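Local coordinates for protein tryptophan synthase alpha-subunit (PDB 1GEQ) that catalyses the aldol cleavage of indoleglycerol phosphate to indole and glyceraldehyde 3-phosphate, the alpha-subunit's share of the last step of tryptophan biosynthesis, at residues G14-D17 with K18-L22; D154-T157 with G158-L162; R232-T235 with E236-K240; K240-E243 with E244-I248. All blocks are in the same frame, centred on the assembly; numbering follows the deposited sequence.

Contact 1 of 4, residues G14-D17 with K18-L22; sequences GDPD and KQSTL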
loop_
_atom_site.group_PDB
_atom_site.type_symbol
_atom_site.label_atom_id
_atom_site.label_comp_id
_atom_site.label_asym_id
_atom_site.label_seq_id
_atom_site.Cartn_x
_atom_site.Cartn_y
_atom_site.Cartn_z
ATOM N N GLY A 14 7.238 -11.529 -1.212
ATOM C CA GLY A 14 8.476 -12.293 -1.268
ATOM C C GLY A 14 9.494 -11.995 -0.186
ATOM O O GLY A 14 10.651 -12.406 -0.292
ATOM N N ASP A 15 9.077 -11.293 0.863
ATOM C CA ASP A 15 9.978 -10.950 1.967
ATOM C C ASP A 15 9.567 -11.692 3.241
ATOM O O ASP A 15 8.589 -11.314 3.887
ATOM C CB ASP A 15 9.936 -9.435 2.217
ATOM C CG ASP A 15 10.822 -9.000 3.374
ATOM O OD1 ASP A 15 10.633 -7.866 3.860
ATOM O OD2 ASP A 15 11.707 -9.773 3.793
ATOM N N PRO A 16 10.317 -12.737 3.640
ATOM C CA PRO A 16 11.523 -13.343 3.052
ATOM C C PRO A 16 11.281 -14.281 1.867
ATOM O O PRO A 16 12.208 -14.589 1.114
ATOM C CB PRO A 16 12.133 -14.082 4.237
ATOM C CG PRO A 16 10.914 -14.613 4.915
ATOM C CD PRO A 16 10.009 -13.382 4.933
ATOM N N ASP A 17 10.050 -14.759 1.722
ATOM C CA ASP A 17 9.691 -15.652 0.624
ATOM C C ASP A 17 8.183 -15.591 0.376
ATOM O O ASP A 17 7.433 -15.143 1.238
ATOM C CB ASP A 17 10.162 -17.091 0.923
ATOM C CG ASP A 17 9.751 -17.581 2.297
ATOM O OD1 ASP A 17 8.551 -17.835 2.516
ATOM O OD2 ASP A 17 10.636 -17.713 3.166
ATOM N N LYS A 18 7.738 -16.038 -0.797
ATOM C CA LYS A 18 6.319 -15.968 -1.140
ATOM C C LYS A 18 5.383 -16.698 -0.184
ATOM O O LYS A 18 4.250 -16.260 0.024
ATOM C CB LYS A 18 6.087 -16.468 -2.571
ATOM C CG LYS A 18 6.272 -17.960 -2.769
ATOM C CD LYS A 18 5.880 -18.368 -4.187
ATOM C CE LYS A 18 5.860 -19.885 -4.318
ATOM N NZ LYS A 18 5.479 -20.317 -5.688
ATOM N N GLN A 19 5.849 -17.799 0.397
ATOM C CA GLN A 19 5.019 -18.554 1.327
ATOM C C GLN A 19 4.845 -17.810 2.647
ATOM O O GLN A 19 3.761 -17.805 3.233
ATOM C CB GLN A 19 5.628 -19.933 1.593
ATOM C CG GLN A 19 4.727 -20.832 2.418
ATOM C CD GLN A 19 3.426 -21.158 1.700
ATOM O OE1 GLN A 19 2.337 -21.040 2.269
ATOM N NE2 GLN A 19 3.535 -21.573 0.442
ATOM N N SER A 20 5.913 -17.181 3.123
ATOM C CA SER A 20 5.828 -16.441 4.371
ATOM C C SER A 20 4.888 -15.250 4.198
ATOM O O SER A 20 4.097 -14.954 5.086
ATOM C CB SER A 20 7.219 -15.972 4.807
ATOM O OG SER A 20 8.038 -17.089 5.143
ATOM N N THR A 21 4.974 -14.582 3.049
ATOM C CA THR A 21 4.119 -13.434 2.770
ATOM C C THR A 21 2.662 -13.846 2.942
ATOM O O THR A 21 1.902 -13.181 3.639
ATOM C CB THR A 21 4.325 -12.903 1.332
ATOM O OG1 THR A 21 5.691 -12.511 1.153
ATOM C CG2 THR A 21 3.429 -11.691 1.080
ATOM N N LEU A 22 2.278 -14.944 2.296
ATOM C CA LEU A 22 0.913 -15.454 2.397
ATOM C C LEU A 22 0.561 -15.705 3.861
ATOM O O LEU A 22 -0.506 -15.302 4.329
ATOM C CB LEU A 22 0.766 -16.749 1.586
ATOM C CG LEU A 22 -0.603 -17.443 1.600
ATOM C CD1 LEU A 22 -1.694 -16.453 1.193
ATOM C CD2 LEU A 22 -0.578 -18.641 0.652
HETATM O O HOH W 1 6.053 -10.353 3.036
#

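Contact 2 of 4, residues D154-T157 with G158-L162; sequences DMTT and GFVYL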
loop_
_atom_site.group_PDB
_atom_site.type_symbol
_atom_site.label_atom_id
_atom_site.label_comp_id
_atom_site.label_asym_id
_atom_site.label_seq_id
_atom_site.Cartn_x
_atom_site.Cartn_y
_atom_site.Cartn_z
ATOM N N ASP A 154 -9.858 13.553 -8.636
ATOM C CA ASP A 154 -10.772 13.302 -9.754
ATOM C C ASP A 154 -10.430 12.047 -10.558
ATOM O O ASP A 154 -11.311 11.445 -11.166
ATOM C CB ASP A 154 -10.819 14.491 -10.717
ATOM C CG ASP A 154 -11.515 15.707 -10.126
ATOM O OD1 ASP A 154 -12.363 15.541 -9.225
ATOM O OD2 ASP A 154 -11.220 16.827 -10.579
ATOM N N MET A 155 -9.163 11.653 -10.574
ATOM C CA MET A 155 -8.773 10.462 -11.322
ATOM C C MET A 155 -8.811 9.216 -10.440
ATOM O O MET A 155 -8.718 8.096 -10.935
ATOM C CB MET A 155 -7.355 10.614 -11.881
ATOM C CG MET A 155 -7.154 11.775 -12.824
ATOM S SD MET A 155 -5.517 11.681 -13.565
ATOM C CE MET A 155 -4.462 11.939 -12.124
ATOM N N THR A 156 -8.944 9.415 -9.135
ATOM C CA THR A 156 -8.948 8.296 -8.199
ATOM C C THR A 156 -10.289 7.589 -8.035
ATOM O O THR A 156 -11.307 8.229 -7.784
ATOM C CB THR A 156 -8.490 8.762 -6.803
ATOM O OG1 THR A 156 -7.146 9.262 -6.882
ATOM C CG2 THR A 156 -8.575 7.608 -5.812
ATOM N N THR A 157 -10.276 6.260 -8.157
ATOM C CA THR A 157 -11.492 5.480 -7.978
ATOM C C THR A 157 -11.379 4.575 -6.747
ATOM O O THR A 157 -12.376 4.008 -6.295
ATOM C CB THR A 157 -11.838 4.621 -9.243
ATOM O OG1 THR A 157 -10.768 3.713 -9.532
ATOM C CG2 THR A 157 -12.068 5.527 -10.464
ATOM N N GLY A 158 -10.165 4.446 -6.201
ATOM C CA GLY A 158 -9.957 3.617 -5.020
ATOM C C GLY A 158 -9.897 4.476 -3.763
ATOM O O GLY A 158 -10.853 4.516 -2.985
ATOM N N PHE A 159 -8.755 5.125 -3.546
ATOM C CA PHE A 159 -8.572 6.054 -2.429
ATOM C C PHE A 159 -7.293 6.838 -2.676
ATOM O O PHE A 159 -6.472 6.448 -3.502
ATOM C CB PHE A 159 -8.536 5.334 -1.062
ATOM C CG PHE A 159 -7.389 4.371 -0.890
ATOM C CD1 PHE A 159 -6.182 4.801 -0.348
ATOM C CD2 PHE A 159 -7.530 3.026 -1.238
ATOM C CE1 PHE A 159 -5.125 3.919 -0.154
ATOM C CE2 PHE A 159 -6.468 2.124 -1.050
ATOM C CZ PHE A 159 -5.262 2.576 -0.505
ATOM N N VAL A 160 -7.149 7.965 -1.996
ATOM C CA VAL A 160 -5.968 8.794 -2.139
ATOM C C VAL A 160 -4.993 8.412 -1.034
ATOM O O VAL A 160 -5.357 8.371 0.142
ATOM C CB VAL A 160 -6.329 10.292 -2.026
ATOM C CG1 VAL A 160 -5.068 11.134 -2.047
ATOM C CG2 VAL A 160 -7.252 10.682 -3.186
ATOM N N TYR A 161 -3.755 8.129 -1.413
ATOM C CA TYR A 161 -2.759 7.730 -0.433
ATOM C C TYR A 161 -1.777 8.870 -0.145
ATOM O O TYR A 161 -1.017 9.285 -1.011
ATOM C CB TYR A 161 -2.031 6.481 -0.947
ATOM C CG TYR A 161 -0.996 5.886 -0.016
ATOM C CD1 TYR A 161 -1.163 5.917 1.367
ATOM C CD2 TYR A 161 0.124 5.230 -0.525
ATOM C CE1 TYR A 161 -0.236 5.303 2.220
ATOM C CE2 TYR A 161 1.051 4.611 0.320
ATOM C CZ TYR A 161 0.861 4.655 1.685
ATOM O OH TYR A 161 1.792 4.066 2.508
ATOM N N LEU A 162 -1.825 9.378 1.080
ATOM C CA LEU A 162 -0.952 10.471 1.502
ATOM C C LEU A 162 0.295 9.877 2.155
ATOM O O LEU A 162 0.194 9.032 3.045
ATOM C CB LEU A 162 -1.666 11.367 2.523
ATOM C CG LEU A 162 -3.035 11.937 2.130
ATOM C CD1 LEU A 162 -3.484 12.961 3.182
ATOM C CD2 LEU A 162 -2.952 12.573 0.775
#

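Contact 3 of 4, residues R232-T235 with E236-K240; sequences REAT and EFLKK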
loop_
_atom_site.group_PDB
_atom_site.type_symbol
_atom_site.label_atom_id
_atom_site.label_comp_id
_atom_site.label_asym_id
_atom_site.label_seq_id
_atom_site.Cartn_x
_atom_site.Cartn_y
_atom_site.Cartn_z
ATOM N N ARG A 232 10.913 -15.603 8.687
ATOM C CA ARG A 232 9.768 -16.509 8.637
ATOM C C ARG A 232 9.011 -16.640 9.954
ATOM O O ARG A 232 7.841 -17.018 9.968
ATOM C CB ARG A 232 10.239 -17.886 8.177
ATOM C CG ARG A 232 11.083 -17.840 6.920
ATOM C CD ARG A 232 11.621 -19.215 6.599
ATOM N NE ARG A 232 10.554 -20.118 6.194
ATOM C CZ ARG A 232 10.344 -20.501 4.939
ATOM N NH1 ARG A 232 11.139 -20.063 3.973
ATOM N NH2 ARG A 232 9.339 -21.318 4.650
ATOM N N GLU A 233 9.676 -16.320 11.058
ATOM C CA GLU A 233 9.075 -16.412 12.391
ATOM C C GLU A 233 8.449 -15.102 12.887
ATOM O O GLU A 233 8.211 -14.936 14.083
ATOM C CB GLU A 233 10.138 -16.843 13.400
ATOM C CG GLU A 233 10.651 -18.260 13.229
ATOM C CD GLU A 233 9.630 -19.297 13.652
ATOM O OE1 GLU A 233 8.798 -19.703 12.811
ATOM O OE2 GLU A 233 9.654 -19.696 14.836
ATOM N N ALA A 234 8.176 -14.181 11.973
ATOM C CA ALA A 234 7.613 -12.880 12.329
ATOM C C ALA A 234 6.120 -12.868 12.668
ATOM O O ALA A 234 5.649 -12.009 13.418
ATOM C CB ALA A 234 7.897 -11.885 11.194
ATOM N N THR A 235 5.391 -13.834 12.123
ATOM C CA THR A 235 3.943 -13.934 12.311
ATOM C C THR A 235 3.376 -13.475 13.653
ATOM O O THR A 235 2.603 -12.518 13.714
ATOM C CB THR A 235 3.472 -15.372 12.055
ATOM O OG1 THR A 235 4.012 -15.829 10.812
ATOM C CG2 THR A 235 1.954 -15.429 11.973
ATOM N N GLU A 236 3.750 -14.154 14.729
ATOM C CA GLU A 236 3.232 -13.810 16.049
ATOM C C GLU A 236 3.573 -12.384 16.471
ATOM O O GLU A 236 2.770 -11.712 17.120
ATOM C CB GLU A 236 3.762 -14.791 17.096
ATOM C CG GLU A 236 3.934 -16.213 16.580
ATOM C CD GLU A 236 5.097 -16.335 15.602
ATOM O OE1 GLU A 236 4.873 -16.729 14.438
ATOM O OE2 GLU A 236 6.240 -16.030 15.999
ATOM N N PHE A 237 4.763 -11.914 16.115
ATOM C CA PHE A 237 5.149 -10.567 16.496
ATOM C C PHE A 237 4.393 -9.514 15.683
ATOM O O PHE A 237 4.171 -8.405 16.158
ATOM C CB PHE A 237 6.663 -10.382 16.360
ATOM C CG PHE A 237 7.466 -11.395 17.146
ATOM C CD1 PHE A 237 7.928 -12.560 16.539
ATOM C CD2 PHE A 237 7.711 -11.205 18.504
ATOM C CE1 PHE A 237 8.625 -13.519 17.273
ATOM C CE2 PHE A 237 8.409 -12.162 19.247
ATOM C CZ PHE A 237 8.864 -13.320 18.629
ATOM N N LEU A 238 4.007 -9.860 14.460
ATOM C CA LEU A 238 3.249 -8.939 13.618
ATOM C C LEU A 238 1.863 -8.722 14.231
ATOM O O LEU A 238 1.387 -7.590 14.323
ATOM C CB LEU A 238 3.110 -9.504 12.196
ATOM C CG LEU A 238 4.393 -9.608 11.360
ATOM C CD1 LEU A 238 4.113 -10.345 10.050
ATOM C CD2 LEU A 238 4.951 -8.213 11.097
ATOM N N LYS A 239 1.226 -9.804 14.667
ATOM C CA LYS A 239 -0.097 -9.711 15.274
ATOM C C LYS A 239 -0.024 -8.870 16.543
ATOM O O LYS A 239 -0.881 -8.020 16.787
ATOM C CB LYS A 239 -0.631 -11.114 15.599
ATOM C CG LYS A 239 -0.618 -12.071 14.411
ATOM C CD LYS A 239 -1.128 -13.469 14.776
ATOM C CE LYS A 239 -2.631 -13.472 15.043
ATOM N NZ LYS A 239 -2.949 -13.827 16.459
ATOM N N LYS A 240 1.009 -9.094 17.347
ATOM C CA LYS A 240 1.173 -8.350 18.587
ATOM C C LYS A 240 1.375 -6.860 18.332
ATOM O O LYS A 240 0.886 -6.025 19.087
ATOM C CB LYS A 240 2.345 -8.917 19.393
ATOM C CG LYS A 240 1.989 -10.204 20.118
ATOM C CD LYS A 240 1.090 -9.919 21.306
ATOM C CE LYS A 240 1.915 -9.436 22.494
ATOM N NZ LYS A 240 1.133 -8.554 23.412
#

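Contact 4 of 4, residues K240-E243 with E244-I248; sequences KKVE and ELLGI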
loop_
_atom_site.group_PDB
_atom_site.type_symbol
_atom_site.label_atom_id
_atom_site.label_comp_id
_atom_site.label_asym_id
_atom_site.label_seq_id
_atom_site.Cartn_x
_atom_site.Cartn_y
_atom_site.Cartn_z
ATOM N N LYS A 240 1.009 -9.094 17.347
ATOM C CA LYS A 240 1.173 -8.350 18.587
ATOM C C LYS A 240 1.375 -6.860 18.332
ATOM O O LYS A 240 0.886 -6.025 19.087
ATOM C CB LYS A 240 2.345 -8.917 19.393
ATOM C CG LYS A 240 1.989 -10.204 20.118
ATOM C CD LYS A 240 1.090 -9.919 21.306
ATOM C CE LYS A 240 1.915 -9.436 22.494
ATOM N NZ LYS A 240 1.133 -8.554 23.412
ATOM N N LYS A 241 2.084 -6.527 17.259
ATOM C CA LYS A 241 2.318 -5.125 16.938
ATOM C C LYS A 241 1.027 -4.453 16.452
ATOM O O LYS A 241 0.727 -3.324 16.841
ATOM C CB LYS A 241 3.431 -5.004 15.888
ATOM C CG LYS A 241 3.635 -3.602 15.346
ATOM C CD LYS A 241 3.669 -2.531 16.434
ATOM C CE LYS A 241 5.068 -2.228 16.937
ATOM N NZ LYS A 241 5.103 -0.872 17.578
ATOM N N VAL A 242 0.272 -5.135 15.597
ATOM C CA VAL A 242 -0.984 -4.575 15.105
ATOM C C VAL A 242 -1.937 -4.439 16.291
ATOM O O VAL A 242 -2.667 -3.456 16.407
ATOM C CB VAL A 242 -1.625 -5.479 14.018
ATOM C CG1 VAL A 242 -3.016 -4.972 13.660
ATOM C CG2 VAL A 242 -0.743 -5.498 12.778
ATOM N N GLU A 243 -1.918 -5.424 17.186
ATOM C CA GLU A 243 -2.779 -5.375 18.354
ATOM C C GLU A 243 -2.467 -4.139 19.183
ATOM O O GLU A 243 -3.376 -3.432 19.623
ATOM C CB GLU A 243 -2.609 -6.641 19.192
ATOM C CG GLU A 243 -3.684 -7.671 18.933
ATOM C CD GLU A 243 -3.386 -9.015 19.571
ATOM O OE1 GLU A 243 -2.874 -9.041 20.709
ATOM O OE2 GLU A 243 -3.678 -10.044 18.929
ATOM N N GLU A 244 -1.182 -3.874 19.389
ATOM C CA GLU A 244 -0.766 -2.706 20.149
ATOM C C GLU A 244 -1.264 -1.422 19.477
ATOM O O GLU A 244 -1.746 -0.502 20.140
ATOM C CB GLU A 244 0.759 -2.665 20.253
ATOM C CG GLU A 244 1.313 -1.340 20.765
ATOM C CD GLU A 244 2.799 -1.179 20.458
ATOM O OE1 GLU A 244 3.317 -0.046 20.571
ATOM O OE2 GLU A 244 3.443 -2.192 20.104
ATOM N N LEU A 245 -1.140 -1.363 18.158
ATOM C CA LEU A 245 -1.570 -0.184 17.423
ATOM C C LEU A 245 -3.084 -0.017 17.454
ATOM O O LEU A 245 -3.593 1.098 17.347
ATOM C CB LEU A 245 -1.076 -0.261 15.980
ATOM C CG LEU A 245 0.450 -0.220 15.855
ATOM C CD1 LEU A 245 0.851 -0.368 14.392
ATOM C CD2 LEU A 245 0.973 1.088 16.433
ATOM N N LEU A 246 -3.802 -1.128 17.601
ATOM C CA LEU A 246 -5.253 -1.092 17.672
ATOM C C LEU A 246 -5.693 -0.827 19.110
ATOM O O LEU A 246 -6.876 -0.604 19.376
ATOM C CB LEU A 246 -5.851 -2.414 17.176
ATOM C CG LEU A 246 -5.802 -2.658 15.661
ATOM C CD1 LEU A 246 -6.488 -3.972 15.318
ATOM C CD2 LEU A 246 -6.482 -1.509 14.941
ATOM N N GLY A 247 -4.728 -0.857 20.026
ATOM C CA GLY A 247 -5.005 -0.620 21.428
ATOM C C GLY A 247 -5.903 -1.670 22.061
ATOM O O GLY A 247 -6.557 -1.393 23.067
ATOM N N ILE A 248 -5.948 -2.874 21.498
ATOM C CA ILE A 248 -6.810 -3.914 22.050
ATOM C C ILE A 248 -6.788 -3.986 23.571
ATOM O O ILE A 248 -7.899 -3.923 24.145
ATOM C CB ILE A 248 -6.458 -5.315 21.469
ATOM C CG1 ILE A 248 -4.950 -5.559 21.563
ATOM C CG2 ILE A 248 -6.955 -5.419 20.035
ATOM C CD1 ILE A 248 -4.377 -5.514 22.963
#

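Contact 1 of 4, residues G14-D17 with K18-L22
Asp17 and Ser20 form the tight part of this turn, where the loop after strand 6-12 enters helix 18-28. Asp17 is the N-cap residue, and its OD1 takes two bonds: one from Ser20 N at 2.8 Å, close to the line of the C-O bond, and one from Ser20 OG, also at 2.8 Å, on the syn side and 34° out of the carboxylate plane. Both donors lie on the same face of that plane. A chi1 of 50°, with CG between the backbone N and the carbonyl carbon, swings the carboxylate over the first turn to meet them. The other oxygen, OD2, makes a salt bridge with Arg232. Pro16, which follows a cis peptide bond, lays CG 3.8 Å from Ser20 OG.

Deeper in the turn, Gly14 N donates to Thr21 OG1 over 3.0 Å, and that hydroxyl donates a hydrogen bond to a water, which in turn donates to Asp15 O at 2.8 Å. Gly14 has a positive phi, at which a side chain would collide with the preceding carbonyl oxygen. The solvent side belongs to Gln19, while Lys18 leaves the loop to lie by Trp70 in a cation-pi contact.

The cap thus satisfies an amide of the first helical turn, while a carboxylate at the N-terminal end of helix 18-28 is probably stabilised by the helix dipole as well as by Arg232.

Contact 2 of 4, residues D154-T157 with G158-L162
Thr156 meets Phe159 and Val160 across the short turn that leads from helix 146-155 into strand 159-163, and its side chain supplies most of the touching. The bond to CB is directed at the incoming strand, and CB itself stands 4.3 Å from Val160 CG2. There the chain forks. A chi1 of -62° sets the hydroxyl branch, OG1, beside the backbone N, within reach of Ile152 O, to which it hydrogen-bonds; on its strand side it has Val160 CG2 at 4.0 Å, the two side chains crossing at about a right angle. The methyl branch, CG2, is packed against backbone: it comes within 3.6 Å of Gly158 N, 3.4 Å of Phe159 N and 3.3 Å of Phe159 O.

Thr157 faces the other way, and its OG1 accepts from Thr136 N on the neighbouring strand 135-140. Phe159 also points away from the turn, its ring meeting Phe2 edge-to-face and lying about 4 Å from the side chain of Glu36, a catalytic proton acceptor. In the order strand 135-140, helix 146-155, strand 159-163, the turn closes the helix-to-strand half of a beta-alpha-beta unit of the barrel.

The contact is van der Waals packing, a methyl against polar backbone, without a hydrogen bond between the two segments: the hydroxyl of Thr156 is satisfied by Ile152 O in the last turn of the helix before it, whereas Phe159 O, buried beneath the methyl, has no polar partner in the model, probably at some electrostatic cost.

Contact 3 of 4, residues R232-T235 with E236-K240
Leu238 meets Ala234 because its chi1 of -67° turns CG to the far side from its own carbonyl carbon, back over the preceding turn. CG then lies 3.4 Å from Ala234 O and 4.2 Å from Ala234 CB. A second torsion matters at Glu236: its chain bends at chi2 (71°), so that the carboxylate doubles back over residues 233-235 instead of reaching outward. OE2 ends 3.0 Å from Glu233 O, yet both atoms are acceptors and no bond joins them; the closeness makes the modelled position of this exposed group somewhat doubtful. Phe237 presents its edge to the same carbonyl, with CD1 3.4 Å from Glu233 O and the oxygen in the plane of the ring, while its pi system also engages Lys230 in a cation-pi contact.

Backbone bonds underlie all this. Leu238 N donates to Ala234 O at 2.9 Å, and Lys239 N to Thr235 O at 3.2 Å with a straighter N-H (162°). Ala234 O also receives a weak bond from Phe237 N, so this carbonyl serves two amides as the chain winds into the helix.

Replacing Leu238 by an alanine would probably open a gap beside Ala234 CB and cost the packing on Phe24, Leu223 and Ile226.

Those three residues sit on helices 18-28 and 221-230, so the start of helix 235-246 is set against both of these helices, on the outside of the closed eight-stranded TIM barrel of this family.

Contact 4 of 4, residues K240-E243 with E244-I248
Glu243 and Ile248 are joined by the Schellman motif that ends helix 235-246. Of the backbone bonds, Ile248 N reaches Glu243 O over 3.2 Å, and Gly247 N turns back to Glu244 O; the positive phi of Gly247 (64°) lets the chain make this reversal. In the helix before it, Glu244 N, Leu245 N and Leu246 N bond to the carbonyls of Lys240, Lys241 and Val242, respectively.

The ionic contribution is a salt bridge whose hydrogen bond is weak, with Lys241 NZ 3.3 Å from Glu244 OE2. The lysine chain bends at chi2 and chi3, crossing the glutamate side chain at a slant and bringing NZ to the carboxylate, and NZ also makes a weak bond to Ser201 O. A serine in place of Lys241 would probably leave Glu244 OE2 without its mate and uncover Leu245, whose CG lies 4.0 Å from the lysine CD. Glu243 directs its charge elsewhere, OE2 bonding to the hydroxyl of Tyr31.

Val242 and Leu246 form the apolar pair, running side by side with CG1 to CD1 at 4.0 Å, and both touch Leu7 of strand 6-12. At the chain end, Ile248 folds back over the aliphatic part of Glu243, putting its CG1 3.5 Å from Glu243 CB.

Contact 2 is the buried member of the set, a turn inside a beta-alpha-beta unit beside the active site, and its chemistry is mainly a methyl on backbone. Contacts 1, 3 and 4 are only partly buried: contact 1 works by an N-cap, contact 3 by backbone bonds and apolar packing, and contact 4 by a Schellman close with one weak salt bridge. Contacts 1 and 2 lie on opposite sides of the chain's centre, about 28 Å apart between centres. Contacts 1 and 3 touch: the salt bridge of Asp17 with Arg232 ties the N-cap of helix 18-28 to the loop before helix 235-246. Contacts 3 and 4 share Lys240 and that last helix.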